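Maleylacetate reductase (Agrobacterium tumefaciens, PDB 3HL0) catalyses the NAD-dependent reduction of maleylacetate to 3-oxoadipate, probably in gamma-resorcylate catabolism, as a member of the iron-containing alcohol dehydrogenase family. Local coordinates at residues D154-L159 / H213-R218; T71-T76 / L130-N135; V270-P275 / C330-E335. All blocks are in the same frame, centred on the assembly; numbering follows the deposited sequence. Where two conformers were deposited one is given.

Contact 1. Residues D154-L159 / H213-R218; sequences DAELTL and HDIGAR
The side chains of R218 and T158 slide past each other in opposite directions, and the backbone carbonyl of T158 lies over the arginine head. T158 O stands 3.0 Å from R218 CZ, above the centre of the guanidinium face, where no N-H points at it, consistent with a charge-dipole attraction rather than a hydrogen bond. L159 O approaches the same group obliquely and takes only a weak bond from R218 NH2 (3.3 Å, 121° at the hydrogen). The guanidinium is held mainly by other groups: NE donates to P212 O, NH2 to L161 O, and NH1 bonds S166 OG and Y121 OH. A bend at chi2 (-66°) turns CD of R218 back against T158 OG1, 3.6 Å away. That hydroxyl donates to A155 O, in the carbonyl plane and on a lone pair, and accepts from a water that also donates to R218 O. Here the turn after strand 150-153 of the parallel nucleotide-binding sheet meets the start of helix 215-234. The turn opens with an Asx turn, E156 N to D154 OD1, and carries L157, which binds NAD. D214 is the helix N-cap, its OD1 accepting from A217 N at 2.8 Å. I215 sends CD1 to A155 CB (3.8 Å) and also touches E156 CG with it. L159 CD2 lies 3.3 Å from H213 O.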
# COMPACT_ATOMS: atom_id res chain seq x y z
N ASP A 154 16.52 14.36 5.41
CA ASP A 154 16.74 14.13 6.84
C ASP A 154 16.65 12.63 7.12
O ASP A 154 15.53 12.10 7.22
CB ASP A 154 15.70 14.89 7.65
CG ASP A 154 15.89 14.72 9.17
OD1 ASP A 154 16.69 13.87 9.61
OD2 ASP A 154 15.28 15.52 9.92
N ALA A 155 17.79 11.96 7.19
CA ALA A 155 17.77 10.48 7.27
C ALA A 155 17.03 10.00 8.55
O ALA A 155 16.55 8.87 8.58
CB ALA A 155 19.14 9.92 7.21
N GLU A 156 16.89 10.85 9.57
CA GLU A 156 16.12 10.43 10.77
C GLU A 156 14.67 10.05 10.42
O GLU A 156 14.07 9.19 11.10
CB GLU A 156 16.19 11.50 11.88
CG GLU A 156 17.60 11.64 12.42
CD GLU A 156 17.77 12.74 13.49
OE1 GLU A 156 16.83 13.52 13.77
OE2 GLU A 156 18.89 12.82 14.02
N LEU A 157 14.11 10.69 9.39
CA LEU A 157 12.73 10.49 8.98
C LEU A 157 12.54 9.16 8.21
O LEU A 157 11.42 8.74 7.97
CB LEU A 157 12.26 11.65 8.11
CG LEU A 157 12.40 13.01 8.80
CD1 LEU A 157 11.64 13.99 7.94
CD2 LEU A 157 11.87 12.99 10.23
N THR A 158 13.65 8.53 7.88
CA THR A 158 13.62 7.23 7.21
C THR A 158 13.85 6.05 8.13
O THR A 158 13.74 4.91 7.69
CB THR A 158 14.62 7.14 6.04
OG1 THR A 158 15.95 7.19 6.53
CG2 THR A 158 14.35 8.23 4.99
N LEU A 159 14.16 6.29 9.40
CA LEU A 159 14.42 5.19 10.32
C LEU A 159 13.15 4.31 10.39
O LEU A 159 13.26 3.08 10.51
CB LEU A 159 14.80 5.66 11.73
CG LEU A 159 16.17 6.39 11.83
CD1 LEU A 159 16.27 7.14 13.16
CD2 LEU A 159 17.34 5.46 11.70
N HIS A 213 17.18 0.80 12.08
CA HIS A 213 17.42 1.95 12.96
C HIS A 213 18.85 2.51 12.86
O HIS A 213 19.17 3.47 13.57
CB HIS A 213 17.28 1.43 14.41
CG HIS A 213 18.19 0.26 14.69
ND1 HIS A 213 17.90 -1.04 14.29
CD2 HIS A 213 19.43 0.21 15.25
CE1 HIS A 213 18.90 -1.83 14.64
NE2 HIS A 213 19.84 -1.09 15.22
N ASP A 214 19.71 1.90 12.04
CA ASP A 214 21.13 2.32 11.88
C ASP A 214 21.17 3.62 11.06
O ASP A 214 20.89 3.61 9.85
CB ASP A 214 21.89 1.20 11.18
CG ASP A 214 23.39 1.50 10.94
OD1 ASP A 214 23.77 2.62 10.58
OD2 ASP A 214 24.19 0.55 11.06
N ILE A 215 21.49 4.73 11.72
CA ILE A 215 21.36 6.04 11.08
C ILE A 215 22.44 6.18 10.00
O ILE A 215 22.16 6.79 8.97
CB ILE A 215 21.38 7.23 12.09
CG1 ILE A 215 21.05 8.57 11.39
CG2 ILE A 215 22.72 7.26 12.79
CD1 ILE A 215 19.68 8.68 10.81
N GLY A 216 23.61 5.59 10.21
CA GLY A 216 24.68 5.66 9.19
C GLY A 216 24.26 4.99 7.89
O GLY A 216 24.44 5.55 6.80
N ALA A 217 23.70 3.79 8.01
CA ALA A 217 23.22 3.10 6.80
C ALA A 217 22.07 3.86 6.15
O ALA A 217 21.98 3.92 4.90
CB ALA A 217 22.83 1.66 7.14
N ARG A 218 21.14 4.39 6.95
CA ARG A 218 20.06 5.22 6.42
C ARG A 218 20.58 6.46 5.69
O ARG A 218 20.07 6.81 4.64
CB ARG A 218 19.03 5.61 7.50
CG ARG A 218 18.17 4.41 8.00
CD ARG A 218 17.25 3.84 6.92
NE ARG A 218 16.28 2.95 7.58
CZ ARG A 218 15.24 2.40 6.98
NH1 ARG A 218 15.03 2.56 5.67
NH2 ARG A 218 14.40 1.68 7.72
O HOH W 1 17.41 6.28 4.47

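Contact 2. Residues T71-T76 / L130-N135; sequences TPVEVT and LGQTEN
T71 sets its CB 3.4 Å from G131 O, a carbonyl that also accepts from a water. Its own carbonyl accepts from T133 N at 3.2 Å, with the donor 59° out of the carbonyl plane, and a second water joins T71 O to T76 OG1 and Q132 OE1. Q132 OE1 also accepts from R109 of helix 97-110. P72 forms a single beta bridge with T133: its CA lies 3.4 Å from T133 O in a CA-H...O contact. P72 is also the N-cap of helix 73-85, and P43 of the second subunit packs on both P72 and T133. V73 opens the helix by giving its N-H to T133 O, 3.0 Å away and nearly in line with the carbonyl (C=O...N angle 166°). In the conformer given here, one of two deposited, CG1 is anti to the backbone N (chi1 174°) and CG2 is the branch that meets the strand, reaching E134 CB at 3.8 Å. The bridge thus joins a helix start to strand 129-134 of the two-stranded antiparallel hairpin. The chemistry implies a join set by backbone polarity, in which T133 uses both its N-H and its carbonyl and a water bridges the buried T71 O, T76 OG1 and Q132 OE1.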
# COMPACT_ATOMS: atom_id res chain seq x y z
N THR A 71 -1.76 9.85 -7.64
CA THR A 71 -2.03 11.30 -7.79
C THR A 71 -3.31 11.53 -8.64
O THR A 71 -3.27 12.16 -9.69
CB THR A 71 -0.77 12.04 -8.37
OG1 THR A 71 0.43 11.50 -7.77
CG2 THR A 71 -0.81 13.54 -8.07
N PRO A 72 -4.46 11.05 -8.14
CA PRO A 72 -5.69 11.25 -8.93
C PRO A 72 -6.13 12.73 -8.94
O PRO A 72 -6.03 13.43 -7.94
CB PRO A 72 -6.71 10.34 -8.22
CG PRO A 72 -6.13 10.02 -6.87
CD PRO A 72 -4.69 10.42 -6.83
N VAL A 73 -6.60 13.20 -10.09
CA VAL A 73 -6.93 14.61 -10.28
C VAL A 73 -7.98 15.15 -9.29
O VAL A 73 -7.92 16.32 -8.90
CB VAL A 73 -7.29 14.89 -11.78
CG1 VAL A 73 -7.79 16.30 -12.00
CG2 VAL A 73 -6.08 14.62 -12.66
N GLU A 74 -8.94 14.32 -8.86
CA GLU A 74 -9.96 14.81 -7.94
C GLU A 74 -9.41 15.13 -6.55
O GLU A 74 -9.82 16.11 -5.95
CB GLU A 74 -11.21 13.93 -7.89
CG GLU A 74 -11.99 13.93 -9.21
CD GLU A 74 -12.46 15.33 -9.66
OE1 GLU A 74 -13.00 16.09 -8.83
OE2 GLU A 74 -12.32 15.66 -10.86
N VAL A 75 -8.42 14.35 -6.10
CA VAL A 75 -7.73 14.66 -4.87
C VAL A 75 -6.90 15.95 -5.03
O VAL A 75 -6.90 16.82 -4.15
CB VAL A 75 -6.83 13.48 -4.41
CG1 VAL A 75 -5.95 13.89 -3.21
CG2 VAL A 75 -7.69 12.28 -4.05
N THR A 76 -6.20 16.07 -6.15
CA THR A 76 -5.44 17.30 -6.40
C THR A 76 -6.36 18.53 -6.39
O THR A 76 -6.02 19.56 -5.80
CB THR A 76 -4.71 17.22 -7.72
OG1 THR A 76 -3.72 16.19 -7.61
CG2 THR A 76 -4.03 18.57 -8.07
N LEU A 130 5.80 14.40 -13.66
CA LEU A 130 4.60 14.21 -12.84
C LEU A 130 3.64 13.21 -13.51
O LEU A 130 3.29 13.40 -14.67
CB LEU A 130 3.88 15.57 -12.64
CG LEU A 130 2.48 15.48 -12.02
CD1 LEU A 130 2.49 14.92 -10.58
CD2 LEU A 130 1.80 16.87 -12.09
N GLY A 131 3.27 12.16 -12.78
CA GLY A 131 2.23 11.19 -13.20
C GLY A 131 0.94 11.48 -12.44
O GLY A 131 0.97 11.80 -11.25
N GLN A 132 -0.20 11.42 -13.16
CA GLN A 132 -1.49 11.66 -12.54
C GLN A 132 -2.48 10.62 -13.05
O GLN A 132 -2.22 9.95 -14.05
CB GLN A 132 -2.00 13.07 -12.86
CG GLN A 132 -1.02 14.17 -12.46
CD GLN A 132 -1.51 15.54 -12.82
OE1 GLN A 132 -2.26 16.18 -12.07
NE2 GLN A 132 -1.09 16.03 -13.97
N THR A 133 -3.59 10.45 -12.35
CA THR A 133 -4.65 9.56 -12.83
C THR A 133 -5.84 10.45 -13.10
O THR A 133 -6.26 11.20 -12.24
CB THR A 133 -4.99 8.48 -11.79
OG1 THR A 133 -3.81 7.73 -11.52
CG2 THR A 133 -6.06 7.51 -12.33
N GLU A 134 -6.35 10.37 -14.32
CA GLU A 134 -7.53 11.12 -14.69
C GLU A 134 -8.44 10.20 -15.48
O GLU A 134 -7.97 9.53 -16.40
CB GLU A 134 -7.13 12.32 -15.54
CG GLU A 134 -8.28 13.30 -15.74
CD GLU A 134 -7.84 14.63 -16.31
OE1 GLU A 134 -6.62 14.80 -16.59
OE2 GLU A 134 -8.72 15.49 -16.49
N ASN A 135 -9.72 10.17 -15.12
CA ASN A 135 -10.70 9.27 -15.76
C ASN A 135 -10.17 7.85 -15.83
O ASN A 135 -10.28 7.17 -16.86
CB ASN A 135 -11.07 9.77 -17.17
CG ASN A 135 -11.76 11.11 -17.15
OD1 ASN A 135 -12.41 11.50 -16.16
ND2 ASN A 135 -11.65 11.83 -18.26
O HOH W 2 -3.50 15.06 -10.08
O HOH W 3 2.17 10.64 -9.22

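Contact 3. Residues V270-P275 / C330-E335; sequences VEEAAP and CPRPIE
P331 lays its ring against V270, the two side chains crossing obliquely with V270 CG1 3.9 Å from P331 CG. The other valine branch, CG2, touches C330 SG at 3.8 Å. A273 adds CB at 3.7 Å from R332 CB, and A274 CB borders the same proline at 4.3 Å from P331 CB. Beside this apolar patch E272 crosses R332, with the carboxylate and guanidinium planes 25° apart. E272 OE1 sits 3.6 Å above the guanidinium plane, offset toward the rim; OE2 makes a long salt bridge to R332 NH1 (3.6 Å). Since OE2 too lies well out of that plane, no N-H points at it and the attraction is between charges only. R332 runs extended from CG to NE, which carries its guanidinium out to E272. Its head is positioned by Y269, whose carbonyl accepts from NH1 and whose ring makes a cation-pi contact. On the other segment V270 O accepts from both A273 N and A274 N, fixing the turn that carries the two alanines. The contact joins the end region of helix 255-271 to the loop before helix 336-348, where E335 is the N-cap, while helix 239-251 packs on C330 and I334.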
# COMPACT_ATOMS: atom_id res chain seq x y z
N VAL A 270 19.29 -5.35 -21.94
CA VAL A 270 20.14 -4.30 -22.52
C VAL A 270 21.62 -4.69 -22.50
O VAL A 270 22.36 -4.31 -23.41
CB VAL A 270 19.90 -2.93 -21.83
CG1 VAL A 270 20.80 -1.81 -22.43
CG2 VAL A 270 18.40 -2.61 -22.01
N GLU A 271 22.02 -5.45 -21.50
CA GLU A 271 23.44 -5.81 -21.32
C GLU A 271 23.98 -6.58 -22.52
O GLU A 271 25.18 -6.43 -22.82
CB GLU A 271 23.60 -6.61 -20.03
CG GLU A 271 24.99 -6.87 -19.58
CD GLU A 271 25.04 -7.64 -18.25
OE1 GLU A 271 23.97 -8.15 -17.75
OE2 GLU A 271 26.16 -7.74 -17.69
N GLU A 272 23.12 -7.31 -23.23
CA GLU A 272 23.56 -7.99 -24.47
C GLU A 272 24.09 -6.94 -25.47
O GLU A 272 25.02 -7.22 -26.25
CB GLU A 272 22.40 -8.76 -25.11
CG GLU A 272 21.73 -9.81 -24.24
CD GLU A 272 21.04 -10.91 -25.08
OE1 GLU A 272 21.19 -10.90 -26.32
OE2 GLU A 272 20.35 -11.78 -24.48
N ALA A 273 23.55 -5.73 -25.44
CA ALA A 273 23.93 -4.65 -26.37
C ALA A 273 24.80 -3.53 -25.81
O ALA A 273 25.42 -2.78 -26.57
CB ALA A 273 22.67 -4.03 -26.99
N ALA A 274 24.87 -3.39 -24.49
CA ALA A 274 25.57 -2.30 -23.85
C ALA A 274 26.52 -2.80 -22.82
O ALA A 274 26.54 -2.33 -21.71
CB ALA A 274 24.57 -1.25 -23.25
N PRO A 275 27.35 -3.80 -23.20
CA PRO A 275 28.18 -4.42 -22.20
C PRO A 275 29.20 -3.44 -21.54
O PRO A 275 29.46 -3.56 -20.34
CB PRO A 275 28.88 -5.53 -23.00
CG PRO A 275 29.08 -4.94 -24.32
CD PRO A 275 27.70 -4.26 -24.55
N CYS A 330 16.21 2.40 -27.30
CA CYS A 330 16.96 1.53 -26.39
C CYS A 330 18.23 1.08 -27.13
O CYS A 330 18.15 0.81 -28.34
CB CYS A 330 16.07 0.31 -26.08
SG CYS A 330 16.69 -0.85 -24.89
N PRO A 331 19.36 0.90 -26.42
CA PRO A 331 20.56 0.37 -27.12
C PRO A 331 20.32 -0.98 -27.84
O PRO A 331 20.95 -1.28 -28.85
CB PRO A 331 21.58 0.16 -25.99
CG PRO A 331 21.14 1.20 -24.93
CD PRO A 331 19.64 1.17 -25.00
N ARG A 332 19.41 -1.78 -27.30
CA ARG A 332 18.90 -2.97 -27.99
C ARG A 332 17.46 -2.70 -28.36
O ARG A 332 16.64 -2.39 -27.48
CB ARG A 332 18.95 -4.19 -27.06
CG ARG A 332 18.39 -5.45 -27.70
CD ARG A 332 18.73 -6.63 -26.82
NE ARG A 332 18.11 -7.84 -27.35
CZ ARG A 332 17.91 -8.92 -26.61
NH1 ARG A 332 18.29 -8.95 -25.33
NH2 ARG A 332 17.33 -9.99 -27.18
N PRO A 333 17.11 -2.82 -29.66
CA PRO A 333 15.75 -2.44 -30.02
C PRO A 333 14.71 -3.33 -29.32
O PRO A 333 14.95 -4.52 -29.07
CB PRO A 333 15.70 -2.65 -31.55
CG PRO A 333 17.15 -2.47 -31.96
CD PRO A 333 17.99 -3.03 -30.83
N ILE A 334 13.59 -2.70 -28.98
CA ILE A 334 12.49 -3.42 -28.36
C ILE A 334 11.84 -4.27 -29.46
O ILE A 334 11.50 -3.79 -30.56
CB ILE A 334 11.47 -2.43 -27.76
CG1 ILE A 334 12.10 -1.46 -26.74
CG2 ILE A 334 10.30 -3.20 -27.21
CD1 ILE A 334 13.11 -1.97 -25.80
N GLU A 335 11.72 -5.56 -29.18
CA GLU A 335 11.18 -6.50 -30.13
C GLU A 335 10.20 -7.41 -29.38
O GLU A 335 10.54 -7.93 -28.32
CB GLU A 335 12.30 -7.28 -30.77
CG GLU A 335 11.82 -8.07 -31.99
CD GLU A 335 11.19 -9.40 -31.61
OE1 GLU A 335 11.88 -10.15 -30.86
OE2 GLU A 335 10.03 -9.68 -32.06

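From the N terminus, contact 2 comes first: it closes a loop of 53 residues between 71-76 and 130-135, bringing the start of helix 73-85 to the antiparallel hairpin. Contact 1 opens after that, spanning the mainly helical run from 154-159 to 213-218 and tying the exit of strand 150-153 to helix 215-234. Contact 3 closes the last loop, between helix 255-271 and the approach to helix 336-348. The three follow in series, none nested or crossing. Contacts 1 and 2 both lie near the bound NAD, yet their centres are 31 Å apart; contacts 1 and 3 lie on opposite sides of the chain's centre.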